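Local coordinates for peptide methionine sulfoxide reductase msrA/msrB (Neisseria meningitidis, PDB 2FY6), which probably reduces methionine sulfoxide in proteins back to methionine, the thioredoxin-like N-terminal domain being consistent with a supplier of reducing equivalents, at residues P25-F30 with A57-V62; A32-L37 with F67-K72; G43-W48 with P86-V91. All coordinates share one frame; numbering follows the deposited sequence.

Interaction 1: residues P25-F30 with A57-V62; sequences PTLIKF and ANLITV
Ile28 lies beside Ile60, and Phe30 beside Val62, on one face of two parallel strands at the heart of a thioredoxin-fold sheet. Helices 36-39 and 42-50 separate the strands in sequence, giving a beta-alpha-beta crossover. Here apolar branches pack closely: Ile28 CG1 approaches Ile60 CG1 at 4.0 Å, while Ile28 CG2 meets Val62 CG2 at 3.7 Å and also lies over one face of the Phe30 ring. Ile60 sets CG1 between its backbone N and carbonyl carbon (chi1 62°), which brings that branch toward Ile28. The ring of Phe30 places CD1 3.8 Å from Val62 CB.

Backbone bonds tie the strands in parallel register, Leu27 and Lys29 each bonding to the residues flanking the partner opposite. Leu27 N gives to Asn58 O at 2.8 Å, and Leu27 O receives Ile60 N at 3.1 Å; Lys29 uses Ile60 O and Val62 N likewise.

On the other face, Leu27 packs against Leu135 and Ile136 of helix 129-137. The extended Lys29 chain carries NZ to a salt bridge with Glu41 and a hydrogen bond with Thr45, and Thr61 OG1 bonds to Pro89 O and Trp31 NE1. At the start of the strands, Asn58 OD1 takes the backbone N-H of Lys21, and Asn58 ND2 donates to Thr26 OG1 at 3.2 Å, nearly straight (167°) and within the amide plane.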
# COMPACT_ATOMS: atom_id res chain seq x y z
N PRO A 25 7.96 3.38 -10.63
CA PRO A 25 7.93 2.17 -9.81
C PRO A 25 6.80 2.40 -8.79
O PRO A 25 6.40 3.54 -8.57
CB PRO A 25 9.31 2.15 -9.17
CG PRO A 25 9.64 3.60 -9.04
CD PRO A 25 9.18 4.17 -10.37
N THR A 26 6.30 1.34 -8.18
CA THR A 26 5.22 1.48 -7.22
C THR A 26 5.58 0.97 -5.83
O THR A 26 5.99 -0.18 -5.66
CB THR A 26 3.95 0.73 -7.69
OG1 THR A 26 3.49 1.28 -8.93
CG2 THR A 26 2.84 0.86 -6.65
N LEU A 27 5.42 1.84 -4.84
CA LEU A 27 5.69 1.48 -3.46
C LEU A 27 4.32 1.21 -2.83
O LEU A 27 3.44 2.07 -2.84
CB LEU A 27 6.40 2.64 -2.75
CG LEU A 27 7.03 2.35 -1.39
CD1 LEU A 27 8.06 1.25 -1.54
CD2 LEU A 27 7.66 3.62 -0.83
N ILE A 28 4.14 0.00 -2.31
CA ILE A 28 2.88 -0.41 -1.71
C ILE A 28 2.99 -0.72 -0.22
O ILE A 28 3.85 -1.49 0.20
CB ILE A 28 2.33 -1.69 -2.39
CG1 ILE A 28 2.29 -1.51 -3.90
CG2 ILE A 28 0.94 -2.01 -1.84
CD1 ILE A 28 1.83 -2.77 -4.63
N LYS A 29 2.09 -0.14 0.57
CA LYS A 29 2.07 -0.41 2.00
C LYS A 29 0.86 -1.29 2.30
O LYS A 29 -0.28 -0.89 2.06
CB LYS A 29 1.98 0.88 2.81
CG LYS A 29 2.09 0.64 4.32
CD LYS A 29 1.86 1.90 5.14
CE LYS A 29 2.15 1.65 6.62
NZ LYS A 29 1.99 2.89 7.45
N PHE A 30 1.11 -2.48 2.81
CA PHE A 30 0.04 -3.38 3.17
C PHE A 30 -0.24 -3.14 4.65
O PHE A 30 0.69 -3.05 5.45
CB PHE A 30 0.46 -4.84 2.94
CG PHE A 30 0.64 -5.18 1.49
CD1 PHE A 30 -0.43 -5.63 0.72
CD2 PHE A 30 1.89 -5.04 0.87
CE1 PHE A 30 -0.27 -5.93 -0.64
CE2 PHE A 30 2.06 -5.33 -0.49
CZ PHE A 30 0.97 -5.78 -1.24
N ALA A 57 8.06 7.91 -7.53
CA ALA A 57 7.35 6.64 -7.47
C ALA A 57 5.88 6.79 -7.13
O ALA A 57 5.46 7.81 -6.58
CB ALA A 57 8.02 5.73 -6.46
N ASN A 58 5.10 5.77 -7.47
CA ASN A 58 3.69 5.77 -7.13
C ASN A 58 3.68 5.26 -5.70
O ASN A 58 4.50 4.44 -5.33
CB ASN A 58 2.90 4.80 -8.02
CG ASN A 58 2.96 5.15 -9.49
OD1 ASN A 58 2.69 6.29 -9.88
ND2 ASN A 58 3.29 4.17 -10.32
N LEU A 59 2.76 5.76 -4.88
CA LEU A 59 2.69 5.32 -3.50
C LEU A 59 1.23 5.06 -3.14
O LEU A 59 0.42 5.97 -3.10
CB LEU A 59 3.30 6.38 -2.57
CG LEU A 59 3.84 5.92 -1.21
CD1 LEU A 59 4.61 7.07 -0.57
CD2 LEU A 59 2.69 5.48 -0.31
N ILE A 60 0.90 3.79 -2.89
CA ILE A 60 -0.45 3.41 -2.53
C ILE A 60 -0.41 2.46 -1.34
O ILE A 60 0.65 1.98 -0.95
CB ILE A 60 -1.17 2.68 -3.68
CG1 ILE A 60 -0.43 1.38 -4.01
CG2 ILE A 60 -1.26 3.59 -4.90
CD1 ILE A 60 -1.13 0.49 -4.99
N THR A 61 -1.58 2.20 -0.76
CA THR A 61 -1.66 1.27 0.35
C THR A 61 -2.74 0.27 -0.00
O THR A 61 -3.67 0.59 -0.76
CB THR A 61 -2.03 1.95 1.68
OG1 THR A 61 -3.44 2.25 1.69
CG2 THR A 61 -1.23 3.24 1.86
N VAL A 62 -2.62 -0.93 0.53
CA VAL A 62 -3.59 -1.97 0.26
C VAL A 62 -4.15 -2.59 1.53
O VAL A 62 -3.40 -3.02 2.40
CB VAL A 62 -2.96 -3.10 -0.59
CG1 VAL A 62 -3.90 -4.32 -0.61
CG2 VAL A 62 -2.71 -2.60 -2.00

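Interaction 2: residues A32-L37 with F67-K72; sequences ASWCPL and FLHEKK
Ser33 and Glu70 carry most of the polar contact, the serine offering two donors to one carboxylate. Ser33 N gives to Glu70 OE1 at 2.8 Å, somewhat above the carboxylate plane, and the hydroxyl Ser33 OG gives to the syn lone pair of Glu70 OE2 at 2.6 Å. The hydroxyl sits between its own backbone N and carbonyl carbon (chi1 68°), which lets both donors face the same acid. Glu70 OE2 also receives Lys71 N at 2.8 Å from the anti side, so three bonds hold the carboxylate against rotation. A further hydrogen bond joins the indole: Trp34 NE1 reaches Leu68 O at 2.9 Å, bent at the hydrogen (136°), with the oxygen tilted out of the indole plane while the donor lies in the carbonyl plane.

Non-bonded contact accompanies these bonds. His69 CB makes an off-centre CH-pi contact with the five-membered ring of Trp34, 4.1 Å from its centroid, and Lys71 CE lies against the hydroxyl oxygen Ser33 OG at 3.4 Å.

Two beta turns supply the surfaces, a type I turn from Ala32 to Cys35 and a type I' turn from Phe67 to Glu70. The first leads into what looks like a thioredoxin-type CxxC motif, with Cys35 as N-cap of helix 36-39. The contact thus joins the loop after strand 26-31 to the loop between strand 58-63 and helix 75-80, where Phe76 touches Glu70 and Trp79 makes a cation-pi contact with Lys71.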
# COMPACT_ATOMS: atom_id res chain seq x y z
N ALA A 32 -3.66 -3.23 7.98
CA ALA A 32 -4.98 -3.70 8.41
C ALA A 32 -5.51 -2.82 9.53
O ALA A 32 -4.74 -2.25 10.32
CB ALA A 32 -4.89 -5.15 8.88
N SER A 33 -6.84 -2.71 9.61
CA SER A 33 -7.50 -1.89 10.61
C SER A 33 -7.21 -2.29 12.06
O SER A 33 -7.21 -1.44 12.94
CB SER A 33 -9.02 -1.91 10.39
OG SER A 33 -9.56 -3.19 10.66
N TRP A 34 -6.98 -3.58 12.31
CA TRP A 34 -6.73 -4.06 13.66
C TRP A 34 -5.32 -3.80 14.19
O TRP A 34 -5.05 -4.00 15.37
CB TRP A 34 -7.00 -5.57 13.75
CG TRP A 34 -6.22 -6.41 12.77
CD1 TRP A 34 -6.65 -6.85 11.55
CD2 TRP A 34 -4.87 -6.89 12.91
NE1 TRP A 34 -5.67 -7.58 10.93
CE2 TRP A 34 -4.57 -7.62 11.74
CE3 TRP A 34 -3.90 -6.78 13.91
CZ2 TRP A 34 -3.32 -8.24 11.54
CZ3 TRP A 34 -2.66 -7.40 13.71
CH2 TRP A 34 -2.39 -8.12 12.53
N CYS A 35 -4.43 -3.36 13.31
CA CYS A 35 -3.05 -3.13 13.71
C CYS A 35 -2.80 -1.72 14.25
O CYS A 35 -2.89 -0.74 13.51
CB CYS A 35 -2.13 -3.40 12.51
SG CYS A 35 -0.39 -3.16 12.85
N PRO A 36 -2.48 -1.61 15.55
CA PRO A 36 -2.22 -0.31 16.17
C PRO A 36 -1.07 0.41 15.49
O PRO A 36 -1.08 1.63 15.36
CB PRO A 36 -1.93 -0.67 17.63
CG PRO A 36 -1.42 -2.07 17.56
CD PRO A 36 -2.30 -2.71 16.52
N LEU A 37 -0.08 -0.36 15.05
CA LEU A 37 1.08 0.19 14.36
C LEU A 37 0.60 0.87 13.07
O LEU A 37 0.97 2.00 12.77
CB LEU A 37 2.06 -0.94 14.03
CG LEU A 37 2.71 -1.67 15.22
CD1 LEU A 37 3.57 -2.82 14.69
CD2 LEU A 37 3.55 -0.70 16.05
N PHE A 67 -9.23 -11.00 4.88
CA PHE A 67 -7.92 -11.63 4.85
C PHE A 67 -7.09 -11.17 6.05
O PHE A 67 -7.15 -10.01 6.43
CB PHE A 67 -7.20 -11.26 3.55
CG PHE A 67 -5.81 -11.82 3.42
CD1 PHE A 67 -5.61 -13.17 3.16
CD2 PHE A 67 -4.70 -11.00 3.57
CE1 PHE A 67 -4.33 -13.70 3.05
CE2 PHE A 67 -3.41 -11.51 3.47
CZ PHE A 67 -3.22 -12.87 3.20
N LEU A 68 -6.33 -12.09 6.64
CA LEU A 68 -5.49 -11.79 7.79
C LEU A 68 -6.17 -10.98 8.88
O LEU A 68 -5.67 -9.93 9.30
CB LEU A 68 -4.20 -11.08 7.36
CG LEU A 68 -3.07 -11.99 6.89
CD1 LEU A 68 -1.82 -11.15 6.63
CD2 LEU A 68 -2.78 -13.03 7.97
N HIS A 69 -7.32 -11.48 9.33
CA HIS A 69 -8.08 -10.88 10.41
C HIS A 69 -8.71 -9.52 10.13
O HIS A 69 -9.16 -8.84 11.06
CB HIS A 69 -7.19 -10.82 11.66
CG HIS A 69 -6.39 -12.07 11.86
ND1 HIS A 69 -6.97 -13.29 12.14
CD2 HIS A 69 -5.06 -12.30 11.78
CE1 HIS A 69 -6.03 -14.21 12.21
NE2 HIS A 69 -4.86 -13.64 12.00
N GLU A 70 -8.74 -9.12 8.86
CA GLU A 70 -9.34 -7.84 8.49
C GLU A 70 -10.86 -7.98 8.36
O GLU A 70 -11.37 -9.07 8.07
CB GLU A 70 -8.78 -7.34 7.16
CG GLU A 70 -9.39 -6.02 6.71
CD GLU A 70 -9.07 -4.88 7.67
OE1 GLU A 70 -7.98 -4.29 7.54
OE2 GLU A 70 -9.91 -4.58 8.54
N LYS A 71 -11.56 -6.87 8.58
CA LYS A 71 -13.02 -6.81 8.47
C LYS A 71 -13.43 -7.28 7.07
O LYS A 71 -12.71 -7.05 6.09
CB LYS A 71 -13.51 -5.37 8.67
CG LYS A 71 -13.11 -4.74 9.99
CD LYS A 71 -13.43 -3.25 9.98
CE LYS A 71 -12.87 -2.54 11.20
NZ LYS A 71 -13.57 -2.92 12.45
N LYS A 72 -14.59 -7.92 6.97
CA LYS A 72 -15.06 -8.40 5.68
C LYS A 72 -15.37 -7.24 4.75
O LYS A 72 -15.57 -6.11 5.19
CB LYS A 72 -16.31 -9.28 5.86
CG LYS A 72 -17.50 -8.57 6.48
CD LYS A 72 -18.68 -9.53 6.59
CE LYS A 72 -19.91 -8.84 7.18
NZ LYS A 72 -21.03 -9.81 7.38

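Interaction 3: residues G43-W48 with P86-V91; sequences GQTEKW and PKLPVV. With SO4 (sulfate ion), chain D.
Glu46 OE2 accepts the backbone N-H of Lys87 at 3.0 Å, nearly straight (163°), through its anti lone pair, and the same oxygen lies 3.2 Å from Pro86 CD. The glutamate reaches this loop because CG stands anti to the backbone N (chi1 178°) and the chain continues extended, bringing CG across Lys87 CB and close to Leu88 N. Nearer the backbone, Glu46 CB meets Leu88 CB at 3.9 Å.

Leu88 directs its CD1 branch against the helix, where it touches Thr45 CG2 at 3.5 Å; on the strand side Thr61 packs against both residues. In this thioredoxin fold the contact fastens helix 42-50 to the loop that enters strand 90-92, itself paired with strand 58-63. Thr45 OG1 is held by Lys29 of the sheet and by the carbonyl O of Glu41, just before helix 42-50.

Another side of the helix holds a sulfate ion, probably from the crystallisation liquor. Its O3 is gripped twice, by Trp48 NE1 at 2.9 Å in the ring plane and by Lys47 NZ at 3.0 Å, while Gln44 NE2 donates to O4. Gln44 CG covers one face of the Trp48 indole, offset toward the rim.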
# COMPACT_ATOMS: atom_id res chain seq x y z
N GLY A 43 -1.47 8.74 9.11
CA GLY A 43 -1.18 10.14 8.82
C GLY A 43 0.19 10.32 8.19
O GLY A 43 0.38 11.12 7.27
N GLN A 44 1.16 9.57 8.69
CA GLN A 44 2.51 9.64 8.16
C GLN A 44 2.56 9.16 6.71
O GLN A 44 3.21 9.78 5.86
CB GLN A 44 3.43 8.78 9.01
CG GLN A 44 4.81 8.58 8.44
CD GLN A 44 5.63 7.63 9.28
OE1 GLN A 44 5.34 6.44 9.35
NE2 GLN A 44 6.67 8.16 9.94
N THR A 45 1.88 8.06 6.43
CA THR A 45 1.87 7.51 5.08
C THR A 45 1.18 8.46 4.11
O THR A 45 1.58 8.56 2.95
CB THR A 45 1.19 6.14 5.06
OG1 THR A 45 1.82 5.29 6.03
CG2 THR A 45 1.30 5.50 3.68
N GLU A 46 0.15 9.16 4.57
CA GLU A 46 -0.56 10.11 3.72
C GLU A 46 0.40 11.26 3.38
O GLU A 46 0.45 11.73 2.24
CB GLU A 46 -1.80 10.66 4.42
CG GLU A 46 -2.56 11.70 3.59
CD GLU A 46 -3.69 12.36 4.35
OE1 GLU A 46 -3.50 12.65 5.55
OE2 GLU A 46 -4.75 12.61 3.75
N LYS A 47 1.17 11.69 4.38
CA LYS A 47 2.14 12.75 4.18
C LYS A 47 3.14 12.32 3.11
O LYS A 47 3.43 13.07 2.18
CB LYS A 47 2.89 13.04 5.48
CG LYS A 47 4.15 13.87 5.30
CD LYS A 47 4.79 14.20 6.63
CE LYS A 47 6.22 14.68 6.48
NZ LYS A 47 7.11 13.56 6.08
N TRP A 48 3.66 11.10 3.25
CA TRP A 48 4.62 10.58 2.29
C TRP A 48 4.07 10.58 0.87
O TRP A 48 4.74 11.01 -0.07
CB TRP A 48 5.04 9.15 2.68
CG TRP A 48 5.92 9.07 3.90
CD1 TRP A 48 6.29 10.09 4.73
CD2 TRP A 48 6.52 7.88 4.43
NE1 TRP A 48 7.08 9.61 5.75
CE2 TRP A 48 7.24 8.26 5.59
CE3 TRP A 48 6.52 6.53 4.04
CZ2 TRP A 48 7.95 7.33 6.37
CZ3 TRP A 48 7.23 5.61 4.82
CH2 TRP A 48 7.93 6.02 5.97
N PRO A 86 -7.79 11.78 3.16
CA PRO A 86 -8.18 12.03 1.77
C PRO A 86 -7.11 11.86 0.71
O PRO A 86 -7.42 11.48 -0.42
CB PRO A 86 -8.75 13.45 1.83
CG PRO A 86 -7.96 14.08 2.91
CD PRO A 86 -7.93 13.00 3.96
N LYS A 87 -5.85 12.11 1.05
CA LYS A 87 -4.78 11.97 0.08
C LYS A 87 -4.04 10.64 0.16
O LYS A 87 -3.02 10.44 -0.50
CB LYS A 87 -3.79 13.13 0.22
CG LYS A 87 -4.33 14.46 -0.30
CD LYS A 87 -4.60 14.37 -1.80
CE LYS A 87 -5.12 15.68 -2.37
NZ LYS A 87 -5.35 15.57 -3.84
N LEU A 88 -4.56 9.73 0.97
CA LEU A 88 -3.94 8.42 1.12
C LEU A 88 -4.67 7.41 0.26
O LEU A 88 -5.86 7.14 0.47
CB LEU A 88 -3.98 7.97 2.59
CG LEU A 88 -3.42 6.57 2.86
CD1 LEU A 88 -1.91 6.57 2.64
CD2 LEU A 88 -3.75 6.15 4.29
N PRO A 89 -3.98 6.84 -0.74
CA PRO A 89 -4.64 5.85 -1.59
C PRO A 89 -4.85 4.56 -0.80
O PRO A 89 -3.90 3.99 -0.26
CB PRO A 89 -3.65 5.65 -2.74
CG PRO A 89 -2.84 6.93 -2.74
CD PRO A 89 -2.65 7.18 -1.27
N VAL A 90 -6.10 4.10 -0.72
CA VAL A 90 -6.39 2.87 -0.01
C VAL A 90 -7.11 1.91 -0.94
O VAL A 90 -8.33 1.98 -1.10
CB VAL A 90 -7.28 3.14 1.23
CG1 VAL A 90 -7.64 1.82 1.91
CG2 VAL A 90 -6.55 4.03 2.22
N VAL A 91 -6.35 1.02 -1.55
CA VAL A 91 -6.89 0.03 -2.47
C VAL A 91 -7.39 -1.14 -1.62
O VAL A 91 -6.70 -1.58 -0.71
CB VAL A 91 -5.80 -0.48 -3.45
CG1 VAL A 91 -6.37 -1.52 -4.39
CG2 VAL A 91 -5.23 0.69 -4.22
S SO4 D . 8.07 11.53 9.12
O1 SO4 D . 9.24 10.92 9.87
O2 SO4 D . 8.07 13.02 9.43
O3 SO4 D . 8.33 11.38 7.74
O4 SO4 D . 6.92 11.02 9.78

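Overall arrangement
Interaction 1 is the buried core of the domain, whereas interactions 2 and 3 are partly buried and reach the surface. The first relies on regular backbone bonds and aliphatic packing between strands; the other two each turn on a glutamate, in interaction 3 a helix residue accepting one loop N-H, in interaction 2 a loop residue accepting two N-H groups and a hydroxyl. Side-chain hydrogen bonds from Lys29 and Thr61 join interactions 1 and 3, linking the sheet centre to helix 42-50 and the next strand. Interaction 2, centred about 18 Å from the centre of interaction 1, is built from loops that follow the same two strands, at the end carrying the apparent CxxC motif. Interactions 2 and 3 do not touch.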